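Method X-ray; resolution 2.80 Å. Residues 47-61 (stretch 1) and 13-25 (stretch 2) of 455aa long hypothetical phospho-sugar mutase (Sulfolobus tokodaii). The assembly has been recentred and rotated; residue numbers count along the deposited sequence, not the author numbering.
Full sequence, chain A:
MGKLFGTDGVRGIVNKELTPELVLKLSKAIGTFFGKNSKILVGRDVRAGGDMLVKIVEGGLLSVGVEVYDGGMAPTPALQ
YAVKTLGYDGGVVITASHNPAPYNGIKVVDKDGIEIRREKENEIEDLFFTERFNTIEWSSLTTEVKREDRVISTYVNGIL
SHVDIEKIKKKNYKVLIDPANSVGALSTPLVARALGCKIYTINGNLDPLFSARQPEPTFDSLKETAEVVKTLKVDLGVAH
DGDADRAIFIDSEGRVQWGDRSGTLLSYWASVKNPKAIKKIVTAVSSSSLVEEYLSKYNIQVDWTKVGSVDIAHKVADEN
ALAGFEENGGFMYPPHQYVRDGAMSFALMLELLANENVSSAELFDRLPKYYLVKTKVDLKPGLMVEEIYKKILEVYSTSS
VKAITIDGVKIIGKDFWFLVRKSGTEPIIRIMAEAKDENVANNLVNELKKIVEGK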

# COMPACT_ATOMS: atom_id res chain seq x y z
N ARG A 47 9.68 0.99 13.26
CA ARG A 47 9.48 -0.15 14.16
C ARG A 47 10.52 -0.63 15.19
O ARG A 47 11.70 -0.39 15.08
CB ARG A 47 9.00 -1.35 13.35
CG ARG A 47 7.65 -1.14 12.73
CD ARG A 47 7.43 -2.11 11.61
NE ARG A 47 6.14 -1.89 10.96
CZ ARG A 47 4.96 -2.15 11.52
NH1 ARG A 47 4.89 -2.64 12.75
NH2 ARG A 47 3.84 -1.89 10.84
N ALA A 48 10.00 -1.32 16.19
CA ALA A 48 10.75 -1.88 17.30
C ALA A 48 12.09 -2.57 17.02
O ALA A 48 13.07 -2.32 17.72
CB ALA A 48 9.85 -2.81 18.08
N GLY A 49 12.21 -3.44 16.04
CA GLY A 49 13.54 -4.02 15.93
C GLY A 49 14.50 -3.31 14.98
O GLY A 49 15.50 -3.87 14.54
N GLY A 50 14.16 -2.06 14.69
CA GLY A 50 14.88 -1.23 13.74
C GLY A 50 16.37 -1.32 13.54
O GLY A 50 16.83 -1.74 12.48
N ASP A 51 17.11 -0.87 14.54
CA ASP A 51 18.55 -0.90 14.47
C ASP A 51 19.07 -2.30 14.50
O ASP A 51 19.90 -2.68 13.67
CB ASP A 51 19.15 -0.12 15.64
CG ASP A 51 19.76 1.19 15.20
OD1 ASP A 51 18.95 2.09 14.78
OD2 ASP A 51 21.03 1.31 15.27
N MET A 52 18.59 -3.08 15.45
CA MET A 52 19.08 -4.43 15.54
C MET A 52 19.02 -5.09 14.17
O MET A 52 20.05 -5.55 13.66
CB MET A 52 18.26 -5.21 16.55
CG MET A 52 18.75 -6.62 16.75
SD MET A 52 17.37 -7.72 16.68
CE MET A 52 16.92 -7.83 18.33
N LEU A 53 17.84 -5.08 13.56
CA LEU A 53 17.65 -5.71 12.25
C LEU A 53 18.46 -5.14 11.10
O LEU A 53 18.87 -5.88 10.22
CB LEU A 53 16.17 -5.72 11.90
CG LEU A 53 15.36 -6.68 12.79
CD1 LEU A 53 13.92 -6.82 12.28
CD2 LEU A 53 16.06 -8.07 12.82
N VAL A 54 18.73 -3.84 11.10
CA VAL A 54 19.53 -3.28 10.02
C VAL A 54 20.97 -3.76 10.17
O VAL A 54 21.65 -4.02 9.18
CB VAL A 54 19.50 -1.74 10.03
CG1 VAL A 54 20.70 -1.16 9.22
CG2 VAL A 54 18.17 -1.26 9.42
N LYS A 55 21.44 -3.88 11.40
CA LYS A 55 22.80 -4.36 11.59
C LYS A 55 22.92 -5.83 11.14
O LYS A 55 23.91 -6.23 10.53
CB LYS A 55 23.18 -4.22 13.06
CG LYS A 55 23.09 -2.80 13.60
CD LYS A 55 24.32 -1.97 13.31
CE LYS A 55 23.93 -0.62 12.70
NZ LYS A 55 22.68 -0.03 13.32
N ILE A 56 21.90 -6.63 11.42
CA ILE A 56 21.93 -8.03 11.04
C ILE A 56 21.93 -8.18 9.52
O ILE A 56 22.72 -8.95 8.97
CB ILE A 56 20.71 -8.82 11.65
CG1 ILE A 56 20.70 -8.73 13.19
CG2 ILE A 56 20.79 -10.29 11.21
CD1 ILE A 56 21.89 -9.42 13.89
N VAL A 57 21.05 -7.43 8.85
CA VAL A 57 20.96 -7.46 7.41
C VAL A 57 22.29 -7.07 6.76
O VAL A 57 22.79 -7.79 5.88
CB VAL A 57 19.79 -6.52 6.89
CG1 VAL A 57 19.94 -6.25 5.37
CG2 VAL A 57 18.41 -7.16 7.18
N GLU A 58 22.85 -5.95 7.19
CA GLU A 58 24.12 -5.45 6.67
C GLU A 58 25.23 -6.47 6.88
O GLU A 58 26.05 -6.73 5.96
CB GLU A 58 24.48 -4.13 7.33
CG GLU A 58 23.53 -3.04 6.89
CD GLU A 58 23.72 -1.70 7.59
OE1 GLU A 58 22.99 -0.78 7.17
OE2 GLU A 58 24.54 -1.58 8.53
N GLY A 59 25.27 -7.05 8.07
CA GLY A 59 26.25 -8.07 8.36
C GLY A 59 26.01 -9.24 7.41
O GLY A 59 26.95 -9.78 6.84
N GLY A 60 24.74 -9.61 7.22
CA GLY A 60 24.42 -10.70 6.33
C GLY A 60 24.79 -10.48 4.87
O GLY A 60 25.32 -11.38 4.21
N LEU A 61 24.52 -9.28 4.36
CA LEU A 61 24.84 -8.98 2.98
C LEU A 61 26.37 -8.91 2.71
O LEU A 61 26.85 -9.25 1.62
CB LEU A 61 24.15 -7.67 2.59
CG LEU A 61 22.61 -7.69 2.63
CD1 LEU A 61 22.03 -6.27 2.62
CD2 LEU A 61 22.10 -8.53 1.44
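Stretch 2 (13-25) IVNKELTPELVLK

Stretch 2 lies along stretch 1 in the same general direction, a loop followed by a helix packed against a turn followed by a helix. In stretch 1, a type I beta turn from Arg-47 to Gly-50 leads into a helix that runs through Leu-61. In stretch 2, the chain from Val-14 to Thr-19 is irregular, with Asn-15 at a positive phi of 66°, and the helix begins at Pro-20. Thr-19 caps that start: its OG1 accepts from Leu-22 N at 3.2 Å, while the same OG1 donates to Glu-21 OE1 at 2.6 Å. The two helix axes approach to 8.5 Å and cross at -35°, with their N-to-C directions roughly aligned.

No hydrogen bond joins the stretches. What holds the 551 Å² of buried surface together is fit, and the fit begins at the turn. Val-14 points toward stretch 1 and sets CG2 on the bare backbone of Gly-49, 3.6 Å from its CA. Here the missing side chain is the hollow: a CB on Gly-49 would stand only 2.3 Å from Val-14 CG2, a clash. The valine bump is flanked by Ala-48, whose CB lies 4.1 Å from Val-14 CG1, and by Leu-53, whose CD1 lies 4.0 Å from Val-14 CG2.

Leu-53 links the loop to the helix. Its CA-to-CB bond points sideways, but the end of the side chain comes nearer, with chi1 in m and chi2 in t. The fork of its two methyls reaches different parts of stretch 2: CD1 meets Leu-18 CD2 at 3.5 Å, and CD2 meets Val-23 CG2 at 3.7 Å. One buried leucine thus touches both the loop and the helix of its partner.

Val-23, pointing toward stretch 1, is the knob of the second helix. Besides Leu-53, it meets Ile-56 and Val-57, its CG1 lying 4.0 Å from Ile-56 CG2 and 3.5 Å from Val-57 CG2. Three side chains from adjoining turns of the first helix therefore make its socket. Ile-56 answers with a knob of its own, since its CG2 presses onto the helix backbone, 3.4 Å from Pro-20 O and 3.5 Å from Leu-24 N, and packs 3.6 Å from Leu-24 CB. Those two backbone atoms already bond each other, Leu-24 N to Pro-20 O at 2.8 Å, so the methyl rests on a satisfied pair. Ile-56 CD1 reaches the proline ring as well, 4.0 Å from Pro-20 CB.

The margin is more open to solvent but no less close. Met-52 lays its SD 3.7 Å from Pro-20 CG, and its CE comes within 3.2 Å of Asn-15 OD1, a close but non-bonded approach. At the far end, Leu-24 CD1 settles 3.8 Å from Gly-60 CA, where the CA atoms of these two residues are 5.4 Å apart. The rule is legible: at Gly-49 the missing side chain makes room for a valine methyl, at Gly-60 a leucine methyl lies against bare backbone, and branched side chains interlock between.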

# COMPACT_ATOMS: atom_id res chain seq x y z
N ILE A 13 6.57 -11.17 14.87
CA ILE A 13 6.82 -10.39 16.06
C ILE A 13 8.32 -10.32 16.24
O ILE A 13 9.01 -11.34 16.25
CB ILE A 13 6.14 -11.02 17.27
CG1 ILE A 13 4.63 -10.88 17.12
CG2 ILE A 13 6.60 -10.35 18.56
CD1 ILE A 13 3.87 -11.76 18.03
N VAL A 14 8.82 -9.11 16.37
CA VAL A 14 10.25 -8.91 16.49
C VAL A 14 10.84 -9.54 17.74
O VAL A 14 10.28 -9.44 18.83
CB VAL A 14 10.60 -7.40 16.41
CG1 VAL A 14 10.63 -6.79 17.80
CG2 VAL A 14 11.91 -7.22 15.66
N ASN A 15 11.99 -10.19 17.54
CA ASN A 15 12.75 -10.89 18.56
C ASN A 15 12.05 -12.11 19.12
O ASN A 15 12.34 -12.53 20.24
CB ASN A 15 13.16 -9.94 19.68
CG ASN A 15 14.66 -9.97 19.93
OD1 ASN A 15 15.41 -10.52 19.12
ND2 ASN A 15 15.10 -9.38 21.04
N LYS A 16 11.13 -12.67 18.36
CA LYS A 16 10.44 -13.88 18.77
C LYS A 16 10.32 -14.81 17.58
O LYS A 16 10.98 -15.83 17.53
CB LYS A 16 9.07 -13.58 19.37
CG LYS A 16 9.17 -13.37 20.86
CD LYS A 16 8.10 -14.12 21.61
CE LYS A 16 6.83 -13.32 21.62
NZ LYS A 16 6.41 -13.00 20.22
N GLU A 17 9.49 -14.44 16.62
CA GLU A 17 9.33 -15.24 15.44
C GLU A 17 10.35 -14.65 14.47
O GLU A 17 11.15 -15.38 13.88
CB GLU A 17 7.90 -15.10 14.93
CG GLU A 17 6.90 -15.26 16.08
CD GLU A 17 5.50 -14.70 15.79
OE1 GLU A 17 5.33 -13.81 14.92
OE2 GLU A 17 4.57 -15.16 16.48
N LEU A 18 10.34 -13.33 14.32
CA LEU A 18 11.31 -12.67 13.45
C LEU A 18 12.50 -12.45 14.37
O LEU A 18 12.58 -11.46 15.08
CB LEU A 18 10.78 -11.31 12.94
CG LEU A 18 11.59 -10.67 11.80
CD1 LEU A 18 11.11 -11.26 10.50
CD2 LEU A 18 11.42 -9.17 11.77
N THR A 19 13.42 -13.40 14.39
CA THR A 19 14.59 -13.31 15.24
C THR A 19 15.80 -12.82 14.46
O THR A 19 15.79 -12.78 13.22
CB THR A 19 14.91 -14.68 15.81
OG1 THR A 19 15.55 -15.47 14.80
CG2 THR A 19 13.64 -15.38 16.23
N PRO A 20 16.86 -12.44 15.15
CA PRO A 20 18.04 -11.97 14.42
C PRO A 20 18.59 -13.11 13.57
O PRO A 20 19.04 -12.87 12.46
CB PRO A 20 19.01 -11.58 15.53
CG PRO A 20 18.16 -11.36 16.70
CD PRO A 20 17.09 -12.39 16.60
N GLU A 21 18.54 -14.33 14.11
CA GLU A 21 19.06 -15.52 13.40
C GLU A 21 18.38 -15.78 12.05
O GLU A 21 19.05 -16.15 11.08
CB GLU A 21 18.90 -16.78 14.25
CG GLU A 21 19.49 -16.69 15.61
CD GLU A 21 18.65 -15.83 16.54
OE1 GLU A 21 17.41 -16.02 16.58
OE2 GLU A 21 19.23 -14.97 17.25
N LEU A 22 17.06 -15.60 12.02
CA LEU A 22 16.31 -15.80 10.81
C LEU A 22 16.69 -14.74 9.79
O LEU A 22 17.02 -15.06 8.64
CB LEU A 22 14.81 -15.74 11.11
CG LEU A 22 13.78 -15.83 9.96
CD1 LEU A 22 14.09 -16.93 8.99
CD2 LEU A 22 12.44 -16.09 10.56
N VAL A 23 16.65 -13.48 10.22
CA VAL A 23 16.99 -12.38 9.34
C VAL A 23 18.43 -12.54 8.86
O VAL A 23 18.77 -12.21 7.73
CB VAL A 23 16.82 -11.02 10.07
CG1 VAL A 23 17.38 -9.87 9.21
CG2 VAL A 23 15.33 -10.80 10.39
N LEU A 24 19.29 -13.06 9.70
CA LEU A 24 20.65 -13.24 9.25
C LEU A 24 20.69 -14.21 8.05
O LEU A 24 21.39 -13.96 7.05
CB LEU A 24 21.55 -13.76 10.38
CG LEU A 24 22.97 -14.14 9.90
CD1 LEU A 24 23.64 -12.92 9.27
CD2 LEU A 24 23.77 -14.68 11.05
N LYS A 25 19.93 -15.31 8.13
CA LYS A 25 19.90 -16.29 7.05
C LYS A 25 19.21 -15.74 5.80
O LYS A 25 19.70 -15.91 4.67
CB LYS A 25 19.20 -17.57 7.53
CG LYS A 25 19.52 -18.83 6.74
CD LYS A 25 19.28 -20.03 7.63
CE LYS A 25 18.45 -21.08 6.95
NZ LYS A 25 18.27 -22.31 7.78